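PDB 4JF8: TrwG component of type IV secretion system from Bartonella birtlesii, which probably serves as the VirB8-like, membrane-anchored component of a type IV secretion system, the deposited chain being its NTF2-like domain. Local coordinates for residues Trp48-Val53 and Arg108-Asn113; Leu54-Tyr59 and Asp69-Leu74. One frame throughout, in Å; residues are numbered along the deposited sequence. Where two conformers were deposited one is given.

Contact 1: Trp48-Val53 and Arg108-Asn113; sequences WLNQYV and RSIQPN. With EDO (1,2-ethanediol), chain D.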
loop_
_atom_site.group_PDB
_atom_site.type_symbol
_atom_site.label_atom_id
_atom_site.label_comp_id
_atom_site.label_asym_id
_atom_site.label_seq_id
_atom_site.Cartn_x
_atom_site.Cartn_y
_atom_site.Cartn_z
ATOM N N TRP A 48 2.792 10.061 1.785
ATOM C CA TRP A 48 4.057 9.328 1.703
ATOM C C TRP A 48 4.716 9.099 3.060
ATOM O O TRP A 48 5.224 8.006 3.332
ATOM C CB TRP A 48 5.025 9.974 0.699
ATOM C CG TRP A 48 4.515 9.775 -0.689
ATOM C CD1 TRP A 48 3.958 10.722 -1.504
ATOM C CD2 TRP A 48 4.443 8.536 -1.400
ATOM N NE1 TRP A 48 3.543 10.140 -2.674
ATOM C CE2 TRP A 48 3.817 8.797 -2.635
ATOM C CE3 TRP A 48 4.815 7.221 -1.096
ATOM C CZ2 TRP A 48 3.573 7.775 -3.569
ATOM C CZ3 TRP A 48 4.588 6.238 -2.031
ATOM C CH2 TRP A 48 3.974 6.518 -3.243
ATOM N N LEU A 49 4.678 10.110 3.923
ATOM C CA LEU A 49 5.227 9.973 5.265
ATOM C C LEU A 49 4.486 8.919 6.064
ATOM O O LEU A 49 5.103 8.144 6.795
ATOM C CB LEU A 49 5.182 11.319 5.988
ATOM C CG LEU A 49 6.156 12.361 5.402
ATOM C CD1 LEU A 49 5.743 13.776 5.813
ATOM C CD2 LEU A 49 7.615 12.079 5.755
ATOM N N ASN A 50 3.167 8.925 5.956
ATOM C CA ASN A 50 2.350 7.919 6.617
ATOM C C ASN A 50 2.690 6.516 6.106
ATOM O O ASN A 50 2.875 5.573 6.891
ATOM C CB ASN A 50 0.870 8.247 6.386
ATOM C CG ASN A 50 -0.062 7.334 7.129
ATOM O OD1 ASN A 50 -0.030 7.286 8.361
ATOM N ND2 ASN A 50 -0.944 6.644 6.402
ATOM N N GLN A 51 2.749 6.368 4.786
ATOM C CA GLN A 51 3.076 5.069 4.215
ATOM C C GLN A 51 4.436 4.622 4.736
ATOM O O GLN A 51 4.636 3.449 5.081
ATOM C CB GLN A 51 3.128 5.171 2.698
ATOM C CG GLN A 51 3.415 3.832 2.044
ATOM C CD GLN A 51 3.327 3.840 0.524
ATOM O OE1 GLN A 51 4.288 3.515 -0.172
ATOM N NE2 GLN A 51 2.186 4.226 0.010
ATOM N N TYR A 52 5.398 5.541 4.817
ATOM C CA TYR A 52 6.724 5.186 5.270
ATOM C C TYR A 52 6.741 4.688 6.712
ATOM O O TYR A 52 7.282 3.616 6.995
ATOM C CB TYR A 52 7.694 6.368 5.106
ATOM C CG TYR A 52 9.139 5.942 5.275
ATOM C CD1 TYR A 52 9.802 5.319 4.219
ATOM C CD2 TYR A 52 9.817 6.075 6.493
ATOM C CE1 TYR A 52 11.109 4.877 4.343
ATOM C CE2 TYR A 52 11.122 5.639 6.623
ATOM C CZ TYR A 52 11.754 5.023 5.556
ATOM O OH TYR A 52 13.081 4.621 5.705
ATOM N N VAL A 53 6.147 5.452 7.616
ATOM C CA VAL A 53 6.170 5.082 9.016
ATOM C C VAL A 53 5.415 3.775 9.233
ATOM O O VAL A 53 5.875 2.896 9.966
ATOM C CB VAL A 53 5.656 6.223 9.921
ATOM C CG1 VAL A 53 5.504 5.730 11.355
ATOM C CG2 VAL A 53 6.624 7.404 9.886
ATOM N N ARG A 108 -0.575 9.112 14.973
ATOM C CA ARG A 108 -1.458 10.101 15.617
ATOM C C ARG A 108 -1.430 11.450 14.933
ATOM O O ARG A 108 -2.444 12.126 14.885
ATOM C CB ARG A 108 -1.120 10.254 17.099
ATOM C CG ARG A 108 -1.158 8.974 17.919
ATOM C CD ARG A 108 -0.544 9.173 19.316
ATOM N NE ARG A 108 0.910 8.966 19.332
ATOM C CZ ARG A 108 1.758 9.445 20.253
ATOM N NH1 ARG A 108 1.307 10.197 21.254
ATOM N NH2 ARG A 108 3.081 9.202 20.162
ATOM N N SER A 109 -0.275 11.863 14.429
ATOM C CA SER A 109 -0.155 13.159 13.720
ATOM C C SER A 109 1.093 13.161 12.884
ATOM O O SER A 109 2.067 12.461 13.185
ATOM C CB SER A 109 -0.173 14.338 14.700
ATOM O OG SER A 109 0.931 14.293 15.566
ATOM N N ILE A 110 1.069 13.977 11.836
ATOM C CA ILE A 110 2.188 14.143 10.907
ATOM C C ILE A 110 2.321 15.624 10.646
ATOM O O ILE A 110 1.359 16.261 10.172
ATOM C CB ILE A 110 1.926 13.423 9.554
ATOM C CG1 ILE A 110 1.698 11.933 9.788
ATOM C CG2 ILE A 110 3.096 13.662 8.605
ATOM C CD1 ILE A 110 1.294 11.169 8.540
ATOM N N GLN A 111 3.483 16.180 10.968
ATOM C CA GLN A 111 3.713 17.619 10.815
ATOM C C GLN A 111 4.916 17.896 9.912
ATOM O O GLN A 111 6.056 17.942 10.382
ATOM C CB GLN A 111 3.915 18.289 12.176
ATOM C CG GLN A 111 2.712 18.199 13.106
ATOM C CD GLN A 111 1.404 18.680 12.483
ATOM O OE1 GLN A 111 1.389 19.514 11.569
ATOM N NE2 GLN A 111 0.287 18.152 12.985
ATOM N N PRO A 112 4.674 18.091 8.609
ATOM C CA PRO A 112 5.760 18.529 7.753
ATOM C C PRO A 112 6.018 20.005 8.004
ATOM O O PRO A 112 5.083 20.750 8.355
ATOM C CB PRO A 112 5.211 18.326 6.336
ATOM C CG PRO A 112 3.886 17.653 6.478
ATOM C CD PRO A 112 3.415 17.922 7.864
ATOM N N ASN A 113 7.270 20.433 7.852
ATOM C CA ASN A 113 7.595 21.856 7.980
ATOM C C ASN A 113 7.570 22.579 6.637
ATOM O O ASN A 113 7.790 23.806 6.601
ATOM C CB ASN A 113 8.900 22.069 8.735
ATOM C CG ASN A 113 10.120 21.648 7.967
ATOM O OD1 ASN A 113 10.048 21.125 6.848
ATOM N ND2 ASN A 113 11.269 21.894 8.561
HETATM C C1 EDO D . 0.457 9.248 -5.460
HETATM O O1 EDO D . -0.172 10.030 -6.482
HETATM C C2 EDO D . 0.462 10.069 -4.185
HETATM O O2 EDO D . 1.413 11.126 -4.377
#

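Contact 2: Leu54-Tyr59 and Asp69-Leu74; sequences LNRETY and DTTALL. With EDO (1,2-ethanediol), chain C.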
loop_
_atom_site.group_PDB
_atom_site.type_symbol
_atom_site.label_atom_id
_atom_site.label_comp_id
_atom_site.label_asym_id
_atom_site.label_seq_id
_atom_site.Cartn_x
_atom_site.Cartn_y
_atom_site.Cartn_z
ATOM N N LEU A 54 4.253 3.626 8.610
ATOM C CA LEU A 54 3.489 2.395 8.797
ATOM C C LEU A 54 4.278 1.203 8.279
ATOM O O LEU A 54 4.296 0.136 8.910
ATOM C CB LEU A 54 2.132 2.468 8.093
ATOM C CG LEU A 54 1.105 3.395 8.751
ATOM C CD1 LEU A 54 -0.163 3.431 7.916
ATOM C CD2 LEU A 54 0.796 2.933 10.174
ATOM N N ASN A 55 4.900 1.324 7.120
ATOM C CA ASN A 55 5.591 0.164 6.548
ATOM C C ASN A 55 6.898 -0.146 7.258
ATOM O O ASN A 55 7.274 -1.313 7.342
ATOM C CB ASN A 55 5.785 0.319 5.043
ATOM C CG ASN A 55 4.538 -0.012 4.281
ATOM O OD1 ASN A 55 4.291 -1.178 3.964
ATOM N ND2 ASN A 55 3.747 0.983 3.959
ATOM N N ARG A 56 7.557 0.859 7.800
ATOM C CA ARG A 56 8.854 0.650 8.445
ATOM C C ARG A 56 8.710 0.145 9.875
ATOM O O ARG A 56 9.477 -0.714 10.314
ATOM C CB ARG A 56 9.682 1.937 8.417
ATOM C CG ARG A 56 11.028 1.760 9.100
ATOM C CD ARG A 56 12.030 2.810 8.756
ATOM N NE ARG A 56 13.247 2.698 9.561
ATOM C CZ ARG A 56 14.419 3.242 9.260
ATOM N NH1 ARG A 56 14.611 3.889 8.113
ATOM N NH2 ARG A 56 15.437 3.110 10.105
ATOM N N GLU A 57 7.739 0.688 10.596
ATOM C CA GLU A 57 7.619 0.401 12.024
ATOM C C GLU A 57 6.721 -0.801 12.325
ATOM O O GLU A 57 6.838 -1.420 13.372
ATOM C CB GLU A 57 7.113 1.641 12.786
ATOM C CG GLU A 57 8.035 2.852 12.720
ATOM C CD GLU A 57 9.399 2.615 13.337
ATOM O OE1 GLU A 57 9.527 1.781 14.266
ATOM O OE2 GLU A 57 10.354 3.277 12.889
ATOM N N THR A 58 5.808 -1.132 11.429
ATOM C CA THR A 58 4.961 -2.314 11.620
ATOM C C THR A 58 5.776 -3.575 11.559
ATOM O O THR A 58 6.643 -3.696 10.682
ATOM C CB THR A 58 3.873 -2.391 10.530
ATOM O OG1 THR A 58 2.963 -1.297 10.684
ATOM C CG2 THR A 58 3.109 -3.707 10.587
ATOM N N TYR A 59 5.538 -4.499 12.487
ATOM C CA TYR A 59 6.067 -5.852 12.336
ATOM C C TYR A 59 4.896 -6.794 12.274
ATOM O O TYR A 59 4.153 -6.938 13.243
ATOM C CB TYR A 59 7.033 -6.278 13.476
ATOM C CG TYR A 59 7.574 -7.639 13.156
ATOM C CD1 TYR A 59 8.663 -7.795 12.332
ATOM C CD2 TYR A 59 6.938 -8.788 13.631
ATOM C CE1 TYR A 59 9.130 -9.039 11.987
ATOM C CE2 TYR A 59 7.392 -10.049 13.282
ATOM C CZ TYR A 59 8.497 -10.164 12.470
ATOM O OH TYR A 59 8.971 -11.407 12.082
ATOM N N ASP A 69 9.840 -4.344 1.659
ATOM C CA ASP A 69 10.147 -3.866 0.318
ATOM C C ASP A 69 9.727 -2.427 0.113
ATOM O O ASP A 69 10.408 -1.670 -0.565
ATOM C CB ASP A 69 9.512 -4.772 -0.740
ATOM C CG ASP A 69 10.168 -6.143 -0.823
ATOM O OD1 ASP A 69 11.325 -6.308 -0.386
ATOM O OD2 ASP A 69 9.535 -7.065 -1.371
ATOM N N THR A 70 8.578 -2.042 0.664
ATOM C CA THR A 70 8.123 -0.661 0.537
ATOM C C THR A 70 9.096 0.274 1.248
ATOM O O THR A 70 9.501 1.313 0.710
ATOM C CB THR A 70 6.708 -0.495 1.116
ATOM O OG1 THR A 70 5.778 -1.293 0.382
ATOM C CG2 THR A 70 6.260 0.931 1.098
ATOM N N THR A 71 9.474 -0.094 2.471
ATOM C CA THR A 71 10.427 0.732 3.203
ATOM C C THR A 71 11.727 0.909 2.405
ATOM O O THR A 71 12.239 2.031 2.265
ATOM C CB THR A 71 10.737 0.145 4.580
ATOM O OG1 THR A 71 9.528 0.028 5.322
ATOM C CG2 THR A 71 11.673 1.044 5.346
ATOM N N ALA A 72 12.244 -0.177 1.855
ATOM C CA ALA A 72 13.478 -0.097 1.081
ATOM C C ALA A 72 13.329 0.803 -0.140
ATOM O O ALA A 72 14.197 1.625 -0.441
ATOM C CB ALA A 72 13.951 -1.478 0.671
ATOM N N LEU A 73 12.204 0.647 -0.841
ATOM C CA LEU A 73 11.977 1.439 -2.056
ATOM C C LEU A 73 11.971 2.929 -1.778
ATOM O O LEU A 73 12.464 3.731 -2.567
ATOM C CB LEU A 73 10.651 1.006 -2.680
ATOM C CG LEU A 73 10.279 1.675 -3.996
ATOM C CD1 LEU A 73 11.207 1.264 -5.133
ATOM C CD2 LEU A 73 8.814 1.390 -4.297
ATOM N N LEU A 74 11.405 3.309 -0.640
ATOM C CA LEU A 74 11.199 4.706 -0.295
ATOM C C LEU A 74 12.345 5.330 0.467
ATOM O O LEU A 74 12.213 6.476 0.900
ATOM C CB LEU A 74 9.882 4.844 0.489
ATOM C CG LEU A 74 8.591 4.379 -0.194
ATOM C CD1 LEU A 74 7.432 4.713 0.715
ATOM C CD2 LEU A 74 8.423 5.033 -1.564
HETATM C C1 EDO C . 8.792 -4.002 9.016
HETATM O O1 EDO C . 9.695 -3.401 9.959
HETATM C C2 EDO C . 9.449 -4.139 7.671
HETATM O O2 EDO C . 9.566 -2.850 7.144
#

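Contact 1: Trp48-Val53 and Arg108-Asn113
Leu49 and Asn50 of helix 42-57 pack on Ile110 of strand 101-112, the outermost strand, within this chain, of the antiparallel sheet that, with the helix laid across it, gives the NTF2-like fold of the VirB8 family. The axes of 48-53 and 108-112 pass 9.7 Å apart at 127°, a spacing bridged mainly by side chains. The tight part is a fork. Ile110 sets its two branches on consecutive helix residues: CG2 lies 3.8 Å from Leu49 CD1, while CD1 lies 3.7 Å from Asn50 CB. With CG1 of Ile110 beside its own backbone N (chi1 -59°) and the chain then extended, CD1 reaches the helix and meets the Asn50 side chain at about a right angle. Leu49 also packs on Ala118, Tyr145 and Phe164 of the other strands, and Leu49, Asn50 and Ile110 are all buried.

Toward the strand end the packing thins: Pro112 CG stands 4.3 Å from Leu49 CD1, and Gln111, an exposed residue, starts out away from the helix. The second subunit adds Leu158 against Ile110 and Leu159 against Asn50, and its Tyr47 meets the Trp48 ring. An ethanediol, probably from the crystallisation liquor, bonds Trp48 of both subunits; in this chain Trp48 NE1 donates to its O2 at 2.9 Å, with an N-H...O angle of 148°.

Contact 2: Leu54-Tyr59 and Asp69-Leu74
This is a helix-to-helix contact in the helical layer of the NTF2-like domain, where the last turn of helix 42-57 meets the last turns of helix 64-73. The approach is close, with CA of Arg56 and CA of Thr71 5.5 Å apart, and the short threonine side chains are consistent with it. Thr71 points at the opposing backbone: its OG1 lies 3.3 Å from Arg56 CA. That hydroxyl is also near Arg56 N, but the angle is poor for a bond; its hydrogen-bond partner is Asn67 O, one turn back in its own helix. With CG2 of Thr71 anti to the backbone N, the methyl faces the start of the Arg56 chain, 3.8 Å from Arg56 CB, and the two side chains cross at about a right angle. Arg56 runs on extended past it, and its NH1 bonds Tyr52 OH.

Beside this pair, Asn55 sets its amide against the methyl of Thr70, with CG of Asn55 3.7 Å from CG2 of Thr70. The amide's polar atoms are engaged elsewhere: Asn55 ND2 donates to Gln51 O and OD1 takes a bond from Asn67 ND2, which holds the group at both ends.

Helix 42-57 finishes here. Leu54 O accepts from both Thr58 N and Thr58 OG1, the latter at 2.6 Å and in the carbonyl plane, while an ethanediol, probably from the crystallisation liquor, is modelled with O2 donating to Asn55 O (2.8 Å) and O1 to Arg56 O. Around the contact, Phe83 of helix 77-85 packs on Arg56 and Thr71, Val105 of strand 101-112 lies against Leu54, and Tyr169 of strand 164-173 touches Arg56.

From the N terminus, helix 42-57 supplies the first segment of both contacts, 48-53 and then 54-59. The chain turns into helix 64-73, where contact 2 closes a short loop with nine residues between its segments. It continues through helices 77-85 and 93-97 to strand 101-112, where contact 1 closes the longer loop, 54 residues between segments; contact 2 is therefore nested inside contact 1. Helix 42-57 thus joins the sheet through contact 1 and the helical layer through contact 2; the centres of the two contacts are about 13 Å apart. They also touch directly: Gln51 OE1 lies 3.5 Å from Leu74 CD1, and Tyr52 packs on Thr71 and Leu74.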